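Local structure of putative peptidase M23 (2HSI) at residues Ala139-Phe144 with His261-Leu266; Phe215-His218 with Phe222-Met225. The protein is probably a zinc-dependent metalloendopeptidase of the M23 family, although its function has not been established. All coordinates share one frame; numbering follows the deposited sequence.

Interaction 1 of 2, residues Ala139-Phe144 with His261-Leu266; sequences AAYRRF and HWNVSL. With ZN (zinc ion), chain C.
Tyr141, in the last turn of helix 127-141, lays its side chain against Ser265 and Asn263 of strand 260-266, a strand of the antiparallel sheet of the M23 peptidase fold that also carries the zinc ligand His261. The apolar part is small: Tyr141 CD1 lies 3.6 Å from Ser265 CB, an approach oblique to the ring. With CG anti to the carbonyl carbon (chi1 -74°), the phenol runs along the strand toward the metal end, and the guanidinium of Arg270 makes a cation-pi contact with it.

Two polar approaches flank this packing. Asn263 ND2 sits at the edge of the Tyr141 ring, near its plane, 3.1 Å from Tyr141 OH, with the ring and amide planes 62° apart. At the helix end a water bridges the segments: it donates to Tyr141 O at 2.8 Å and accepts from Ser265 OG at 2.7 Å. Ser265 OG is gripped a second time by Arg270 NH2.

The zinc site lies beyond Asn263, two residues back along the strand. His261 ND1 binds the zinc ion at 2.1 Å, with His180, Asp184 and His259 completing the site. Asn263 acts as its second shell, which probably helps fix the imidazole's rotation: His261 NE2 donates to Asn263 OD1 at 2.8 Å, reaching the oxygen from above the amide plane, 46° out of it.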
ATOM      1  N   ALA A 139       4.529  -3.038 -12.358  1.00 19.99           N
ATOM      2  CA  ALA A 139       5.304  -1.800 -12.473  1.00 20.99           C
ATOM      3  C   ALA A 139       4.792  -0.693 -11.552  1.00 19.19           C
ATOM      4  O   ALA A 139       5.591   0.007 -10.932  1.00 20.68           O
ATOM      5  CB  ALA A 139       5.343  -1.318 -13.910  1.00 24.03           C
ATOM      6  N   ALA A 140       3.466  -0.552 -11.451  1.00 17.96           N
ATOM      7  CA  ALA A 140       2.869   0.497 -10.605  1.00 20.03           C
ATOM      8  C   ALA A 140       3.208   0.338  -9.117  1.00 20.05           C
ATOM      9  O   ALA A 140       3.571   1.306  -8.446  1.00 17.21           O
ATOM     10  CB  ALA A 140       1.377   0.552 -10.794  1.00 15.91           C
ATOM     11  N   TYR A 141       3.105  -0.883  -8.602  1.00 18.52           N
ATOM     12  CA  TYR A 141       3.495  -1.145  -7.211  1.00 15.47           C
ATOM     13  C   TYR A 141       4.976  -0.874  -6.912  1.00 16.57           C
ATOM     14  O   TYR A 141       5.336  -0.590  -5.765  1.00 19.02           O
ATOM     15  CB  TYR A 141       3.156  -2.574  -6.828  1.00 20.97           C
ATOM     16  CG  TYR A 141       1.688  -2.862  -6.606  1.00 18.57           C
ATOM     17  CD1 TYR A 141       0.903  -2.087  -5.735  1.00 17.47           C
ATOM     18  CD2 TYR A 141       1.096  -3.955  -7.229  1.00 25.14           C
ATOM     19  CE1 TYR A 141      -0.446  -2.398  -5.513  1.00 18.57           C
ATOM     20  CE2 TYR A 141      -0.225  -4.270  -7.018  1.00 19.28           C
ATOM     21  CZ  TYR A 141      -0.997  -3.497  -6.167  1.00 22.80           C
ATOM     22  OH  TYR A 141      -2.313  -3.849  -6.000  1.00 24.53           O
ATOM     23  N   ARG A 142       5.817  -0.951  -7.948  1.00 16.24           N
ATOM     24  CA  ARG A 142       7.254  -0.735  -7.818  1.00 14.24           C
ATOM     25  C   ARG A 142       7.671   0.722  -7.997  1.00 19.66           C
ATOM     26  O   ARG A 142       8.844   1.043  -7.860  1.00 17.70           O
ATOM     27  CB  ARG A 142       8.025  -1.625  -8.794  1.00 21.63           C
ATOM     28  CG  ARG A 142       8.020  -3.072  -8.364  1.00 22.73           C
ATOM     29  CD  ARG A 142       8.428  -4.016  -9.469  1.00 29.35           C
ATOM     30  NE  ARG A 142       8.264  -5.393  -9.016  1.00 28.63           N
ATOM     31  CZ  ARG A 142       8.549  -6.473  -9.739  1.00 35.76           C
ATOM     32  NH1 ARG A 142       9.004  -6.356 -10.980  1.00 29.61           N
ATOM     33  NH2 ARG A 142       8.356  -7.676  -9.220  1.00 29.15           N
ATOM     34  N   ARG A 143       6.713   1.600  -8.294  1.00 19.28           N
ATOM     35  CA  ARG A 143       6.996   3.037  -8.331  1.00 18.72           C
ATOM     36  C   ARG A 143       7.465   3.554  -6.956  1.00 15.15           C
ATOM     37  O   ARG A 143       6.865   3.235  -5.923  1.00 17.75           O
ATOM     38  CB  ARG A 143       5.782   3.825  -8.808  1.00 16.23           C
ATOM     39  CG  ARG A 143       6.113   5.262  -9.185  1.00 31.51           C
ATOM     40  CD  ARG A 143       4.926   6.147  -8.916  1.00 33.85           C
ATOM     41  NE  ARG A 143       5.124   7.552  -9.278  1.00 44.56           N
ATOM     42  CZ  ARG A 143       4.950   8.052 -10.502  1.00 55.85           C
ATOM     43  NH1 ARG A 143       4.591   7.263 -11.514  1.00 45.85           N
ATOM     44  NH2 ARG A 143       5.133   9.348 -10.716  1.00 45.23           N
ATOM     45  N   PHE A 144       8.565   4.299  -6.951  1.00 15.22           N
ATOM     46  CA  PHE A 144       9.096   4.872  -5.718  1.00 18.93           C
ATOM     47  C   PHE A 144       9.348   6.370  -5.916  1.00 16.49           C
ATOM     48  O   PHE A 144      10.453   6.790  -6.233  1.00 19.99           O
ATOM     49  CB  PHE A 144      10.373   4.132  -5.267  1.00 14.40           C
ATOM     50  CG  PHE A 144      10.796   4.451  -3.849  1.00 21.26           C
ATOM     51  CD1 PHE A 144      10.219   3.786  -2.764  1.00 17.20           C
ATOM     52  CD2 PHE A 144      11.757   5.424  -3.597  1.00 16.54           C
ATOM     53  CE1 PHE A 144      10.620   4.095  -1.443  1.00 14.53           C
ATOM     54  CE2 PHE A 144      12.144   5.746  -2.296  1.00 18.42           C
ATOM     55  CZ  PHE A 144      11.574   5.081  -1.223  1.00 12.16           C
ATOM     56  N   HIS A 261     -12.750  -3.743  -3.149  1.00 31.63           N
ATOM     57  CA  HIS A 261     -11.444  -4.309  -2.799  1.00 29.19           C
ATOM     58  C   HIS A 261     -10.377  -3.220  -2.718  1.00 26.34           C
ATOM     59  O   HIS A 261     -10.207  -2.433  -3.653  1.00 23.45           O
ATOM     60  CB  HIS A 261     -11.026  -5.405  -3.794  1.00 24.72           C
ATOM     61  CG  HIS A 261      -9.736  -6.088  -3.444  1.00 35.08           C
ATOM     62  ND1 HIS A 261      -9.683  -7.287  -2.767  1.00 33.36           N
ATOM     63  CD2 HIS A 261      -8.449  -5.744  -3.688  1.00 39.31           C
ATOM     64  CE1 HIS A 261      -8.422  -7.647  -2.601  1.00 34.87           C
ATOM     65  NE2 HIS A 261      -7.653  -6.723  -3.149  1.00 36.95           N
ATOM     66  N   TRP A 262      -9.650  -3.216  -1.603  1.00 23.21           N
ATOM     67  CA  TRP A 262      -8.580  -2.251  -1.331  1.00 20.03           C
ATOM     68  C   TRP A 262      -7.266  -2.968  -1.021  1.00 19.60           C
ATOM     69  O   TRP A 262      -7.194  -3.763  -0.072  1.00 23.26           O
ATOM     70  CB  TRP A 262      -9.000  -1.350  -0.162  1.00 24.49           C
ATOM     71  CG  TRP A 262      -7.974  -0.325   0.329  1.00 17.03           C
ATOM     72  CD1 TRP A 262      -7.024   0.321  -0.412  1.00 23.07           C
ATOM     73  CD2 TRP A 262      -7.847   0.180   1.665  1.00 25.03           C
ATOM     74  NE1 TRP A 262      -6.318   1.195   0.379  1.00 18.66           N
ATOM     75  CE2 TRP A 262      -6.801   1.125   1.658  1.00 20.08           C
ATOM     76  CE3 TRP A 262      -8.517  -0.080   2.871  1.00 24.25           C
ATOM     77  CZ2 TRP A 262      -6.398   1.811   2.811  1.00 24.21           C
ATOM     78  CZ3 TRP A 262      -8.115   0.599   4.019  1.00 25.16           C
ATOM     79  CH2 TRP A 262      -7.061   1.536   3.978  1.00 24.39           C
ATOM     80  N   ASN A 263      -6.244  -2.706  -1.840  1.00 20.10           N
ATOM     81  CA  ASN A 263      -4.870  -3.157  -1.569  1.00 18.95           C
ATOM     82  C   ASN A 263      -4.042  -2.022  -1.021  1.00 20.34           C
ATOM     83  O   ASN A 263      -4.194  -0.890  -1.471  1.00 17.58           O
ATOM     84  CB  ASN A 263      -4.185  -3.650  -2.849  1.00 17.81           C
ATOM     85  CG  ASN A 263      -4.741  -4.965  -3.346  1.00 26.25           C
ATOM     86  OD1 ASN A 263      -5.107  -5.832  -2.557  1.00 24.93           O
ATOM     87  ND2 ASN A 263      -4.804  -5.123  -4.661  1.00 40.31           N
ATOM     88  N   VAL A 264      -3.163  -2.327  -0.063  1.00 19.24           N
ATOM     89  CA  VAL A 264      -2.129  -1.387   0.384  1.00 16.50           C
ATOM     90  C   VAL A 264      -0.774  -2.042   0.172  1.00 20.69           C
ATOM     91  O   VAL A 264      -0.559  -3.183   0.581  1.00 19.04           O
ATOM     92  CB  VAL A 264      -2.285  -0.961   1.865  1.00 15.75           C
ATOM     93  CG1 VAL A 264      -1.054  -0.158   2.343  1.00 17.10           C
ATOM     94  CG2 VAL A 264      -3.541  -0.129   2.059  1.00 18.67           C
ATOM     95  N   SER A 265       0.128  -1.320  -0.483  1.00 15.28           N
ATOM     96  CA  SER A 265       1.462  -1.813  -0.751  1.00 17.59           C
ATOM     97  C   SER A 265       2.507  -0.893  -0.119  1.00 18.15           C
ATOM     98  O   SER A 265       2.322   0.325  -0.040  1.00 16.46           O
ATOM     99  CB  SER A 265       1.674  -1.943  -2.256  1.00 12.88           C
ATOM    100  OG  SER A 265       2.893  -2.594  -2.599  1.00 18.18           O
ATOM    101  N   LEU A 266       3.593  -1.504   0.337  1.00 17.39           N
ATOM    102  CA  LEU A 266       4.785  -0.803   0.818  1.00 19.39           C
ATOM    103  C   LEU A 266       5.963  -1.598   0.301  1.00 20.07           C
ATOM    104  O   LEU A 266       5.978  -2.826   0.426  1.00 22.29           O
ATOM    105  CB  LEU A 266       4.847  -0.789   2.349  1.00 16.33           C
ATOM    106  CG  LEU A 266       4.030   0.219   3.161  1.00 20.63           C
ATOM    107  CD1 LEU A 266       3.937  -0.260   4.605  1.00 21.83           C
ATOM    108  CD2 LEU A 266       4.662   1.603   3.103  1.00 17.49           C
TER
HETATM  109 ZN    ZN C 283     -11.295  -8.438  -2.038  1.00 50.48          ZN
HETATM  110  O   HOH W   1       4.660  -0.607  -3.040  1.00 15.21           O

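Interaction 2 of 2, residues Phe215-His218 with Phe222-Met225; sequences FVDH and FISM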
ATOM      1  N   PHE A 215      -4.770   3.060  -9.119  1.00 15.21           N
ATOM      2  CA  PHE A 215      -3.649   3.077  -8.178  1.00 19.36           C
ATOM      3  C   PHE A 215      -3.348   4.519  -7.768  1.00 17.20           C
ATOM      4  O   PHE A 215      -3.183   5.385  -8.630  1.00 15.02           O
ATOM      5  CB  PHE A 215      -2.371   2.543  -8.826  1.00 18.08           C
ATOM      6  CG  PHE A 215      -2.324   1.045  -9.014  1.00 22.74           C
ATOM      7  CD1 PHE A 215      -1.334   0.302  -8.391  1.00 18.69           C
ATOM      8  CD2 PHE A 215      -3.193   0.392  -9.878  1.00 22.96           C
ATOM      9  CE1 PHE A 215      -1.233  -1.067  -8.598  1.00 18.54           C
ATOM     10  CE2 PHE A 215      -3.106  -0.980 -10.071  1.00 22.25           C
ATOM     11  CZ  PHE A 215      -2.130  -1.706  -9.428  1.00 21.99           C
ATOM     12  N   VAL A 216      -3.246   4.751  -6.458  1.00 16.34           N
ATOM     13  CA  VAL A 216      -2.883   6.051  -5.885  1.00 15.43           C
ATOM     14  C   VAL A 216      -1.549   5.966  -5.124  1.00 18.01           C
ATOM     15  O   VAL A 216      -1.409   5.212  -4.141  1.00 16.35           O
ATOM     16  CB  VAL A 216      -3.981   6.594  -4.937  1.00 14.35           C
ATOM     17  CG1 VAL A 216      -3.574   7.940  -4.353  1.00 17.49           C
ATOM     18  CG2 VAL A 216      -5.314   6.725  -5.664  1.00 14.61           C
ATOM     19  N   ASP A 217      -0.577   6.735  -5.596  1.00 14.73           N
ATOM     20  CA  ASP A 217       0.754   6.758  -4.997  1.00 17.23           C
ATOM     21  C   ASP A 217       0.804   7.793  -3.863  1.00 16.83           C
ATOM     22  O   ASP A 217       0.832   8.987  -4.113  1.00 15.37           O
ATOM     23  CB  ASP A 217       1.796   7.027  -6.093  1.00 16.41           C
ATOM     24  CG  ASP A 217       3.216   7.179  -5.561  1.00 17.67           C
ATOM     25  OD1 ASP A 217       3.512   6.666  -4.471  1.00 17.87           O
ATOM     26  OD2 ASP A 217       4.049   7.810  -6.256  1.00 16.59           O
ATOM     27  N   HIS A 218       0.828   7.325  -2.617  1.00 16.62           N
ATOM     28  CA  HIS A 218       0.950   8.240  -1.474  1.00 17.66           C
ATOM     29  C   HIS A 218       2.378   8.750  -1.271  1.00 17.54           C
ATOM     30  O   HIS A 218       2.591   9.661  -0.490  1.00 14.81           O
ATOM     31  CB  HIS A 218       0.396   7.616  -0.181  1.00 12.86           C
ATOM     32  CG  HIS A 218      -0.954   6.990  -0.350  1.00 17.42           C
ATOM     33  ND1 HIS A 218      -2.073   7.718  -0.692  1.00 15.01           N
ATOM     34  CD2 HIS A 218      -1.361   5.703  -0.244  1.00 18.95           C
ATOM     35  CE1 HIS A 218      -3.110   6.905  -0.799  1.00 15.91           C
ATOM     36  NE2 HIS A 218      -2.706   5.678  -0.519  1.00 19.01           N
ATOM     37  N   PHE A 222       4.471   3.759  -0.935  1.00 14.31           N
ATOM     38  CA  PHE A 222       3.257   3.593  -0.146  1.00 14.13           C
ATOM     39  C   PHE A 222       2.093   3.838  -1.088  1.00 19.15           C
ATOM     40  O   PHE A 222       1.845   4.971  -1.489  1.00 14.53           O
ATOM     41  CB  PHE A 222       3.248   4.612   0.999  1.00 16.08           C
ATOM     42  CG  PHE A 222       2.132   4.442   2.002  1.00 17.02           C
ATOM     43  CD1 PHE A 222       1.585   3.195   2.289  1.00 14.02           C
ATOM     44  CD2 PHE A 222       1.680   5.553   2.731  1.00 17.94           C
ATOM     45  CE1 PHE A 222       0.588   3.059   3.252  1.00 17.60           C
ATOM     46  CE2 PHE A 222       0.682   5.431   3.692  1.00 21.81           C
ATOM     47  CZ  PHE A 222       0.136   4.185   3.957  1.00 19.46           C
ATOM     48  N   ILE A 223       1.397   2.768  -1.456  1.00 13.86           N
ATOM     49  CA  ILE A 223       0.446   2.807  -2.586  1.00 15.14           C
ATOM     50  C   ILE A 223      -0.890   2.139  -2.221  1.00 20.13           C
ATOM     51  O   ILE A 223      -0.905   1.022  -1.675  1.00 20.53           O
ATOM     52  CB  ILE A 223       1.090   2.150  -3.855  1.00 16.08           C
ATOM     53  CG1 ILE A 223       2.225   3.040  -4.415  1.00 15.56           C
ATOM     54  CG2 ILE A 223       0.032   1.829  -4.965  1.00 15.95           C
ATOM     55  CD1 ILE A 223       3.183   2.347  -5.359  1.00 16.26           C
ATOM     56  N   SER A 224      -2.004   2.818  -2.515  1.00 16.14           N
ATOM     57  CA  SER A 224      -3.329   2.186  -2.463  1.00 18.57           C
ATOM     58  C   SER A 224      -3.784   1.778  -3.860  1.00 18.12           C
ATOM     59  O   SER A 224      -3.583   2.510  -4.832  1.00 16.13           O
ATOM     60  CB  SER A 224      -4.381   3.110  -1.847  1.00 18.62           C
ATOM     61  OG  SER A 224      -4.192   3.248  -0.448  1.00 20.83           O
ATOM     62  N   MET A 225      -4.394   0.606  -3.948  1.00 16.28           N
ATOM     63  CA  MET A 225      -5.014   0.152  -5.187  1.00 16.96           C
ATOM     64  C   MET A 225      -6.472  -0.172  -4.892  1.00 19.95           C
ATOM     65  O   MET A 225      -6.792  -0.709  -3.820  1.00 20.98           O
ATOM     66  CB  MET A 225      -4.265  -1.060  -5.757  1.00 19.64           C
ATOM     67  CG  MET A 225      -4.862  -1.675  -7.042  1.00 18.35           C
ATOM     68  SD  MET A 225      -6.256  -2.791  -6.727  1.00 23.71           S
ATOM     69  CE  MET A 225      -5.820  -4.169  -7.794  1.00 25.64           C
TER
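Phe215-His218 and Phe222-Met225 run antiparallel, their axes 4.7 Å apart at closest approach and 158° between their directions, with Val216 and Ser224 as the hydrogen-bonded pair between the non-hydrogen-bonded pairs Phe215-Met225 and Asp217-Ile223. Val216 N reaches Ser224 O at 2.8 Å in a nearly straight bond, and the return bond from Ser224 N to Val216 O is more bent. Towards the turn, His218 N donates to Phe222 O.

On the sheet face with Phe215, Asp217, Ile223 and Met225, the methionine lies over the aromatic ring. Met225 CG, anti to the backbone N (chi1 177°), makes a CH-pi contact 3.7 Å from the Phe215 ring centroid, while SD adds a more oblique Met-aromatic contact. Ile223 CG2 packs against Phe215 CD1 at 4.0 Å. Tyr141, from helix 127-141, meets the Phe215 ring and also touches Met225, so the helix packs on this side.

The pairing forms a beta hairpin, strands 213-219 and 222-229, within the antiparallel sheet of the M23 peptidase fold; strand 199-207 pairs with the first strand and 260-266 with the second. Near its turn, Asp217 OD1 accepts from Gly219 N and OD2 bonds to Ser145 OG.

The other face carries Val216 and Ser224. Here the His218 imidazole is held by both nitrogens: NE2 meets Ser224 OG in the ring plane at 2.8 Å, almost linearly, and ND1 bonds to Ala198 O. Trp262 NE1 is a second partner of Ser224 OG. The edge of His218 also points at the face of Phe222 in a tilted edge-to-face pair, centroids 5.3 Å apart and planes at 59°, with His218 CD2 above the rim of the phenylalanine ring.

Interactions 1 and 2 meet at one sheet, their centres about 5 Å apart. Strand 260-266 pairs with the hairpin's second strand: Ser265 N lies 2.8 Å from Ile223 O and Asn263 N 2.9 Å from Met225 O, both probable hydrogen bonds. Above this pairing, Tyr141 OH packs 3.4 Å from Met225 CB, and Ala140 O lies 3.3 Å from Ile223 CD1, so the helix end spans both contacts. The zinc site lies at the His261 end of interaction 1. Interaction 2 approaches it through Met225, whose side chain is, at the nearest atoms, about 5 Å from that of His261 and about 9 Å from the zinc ion.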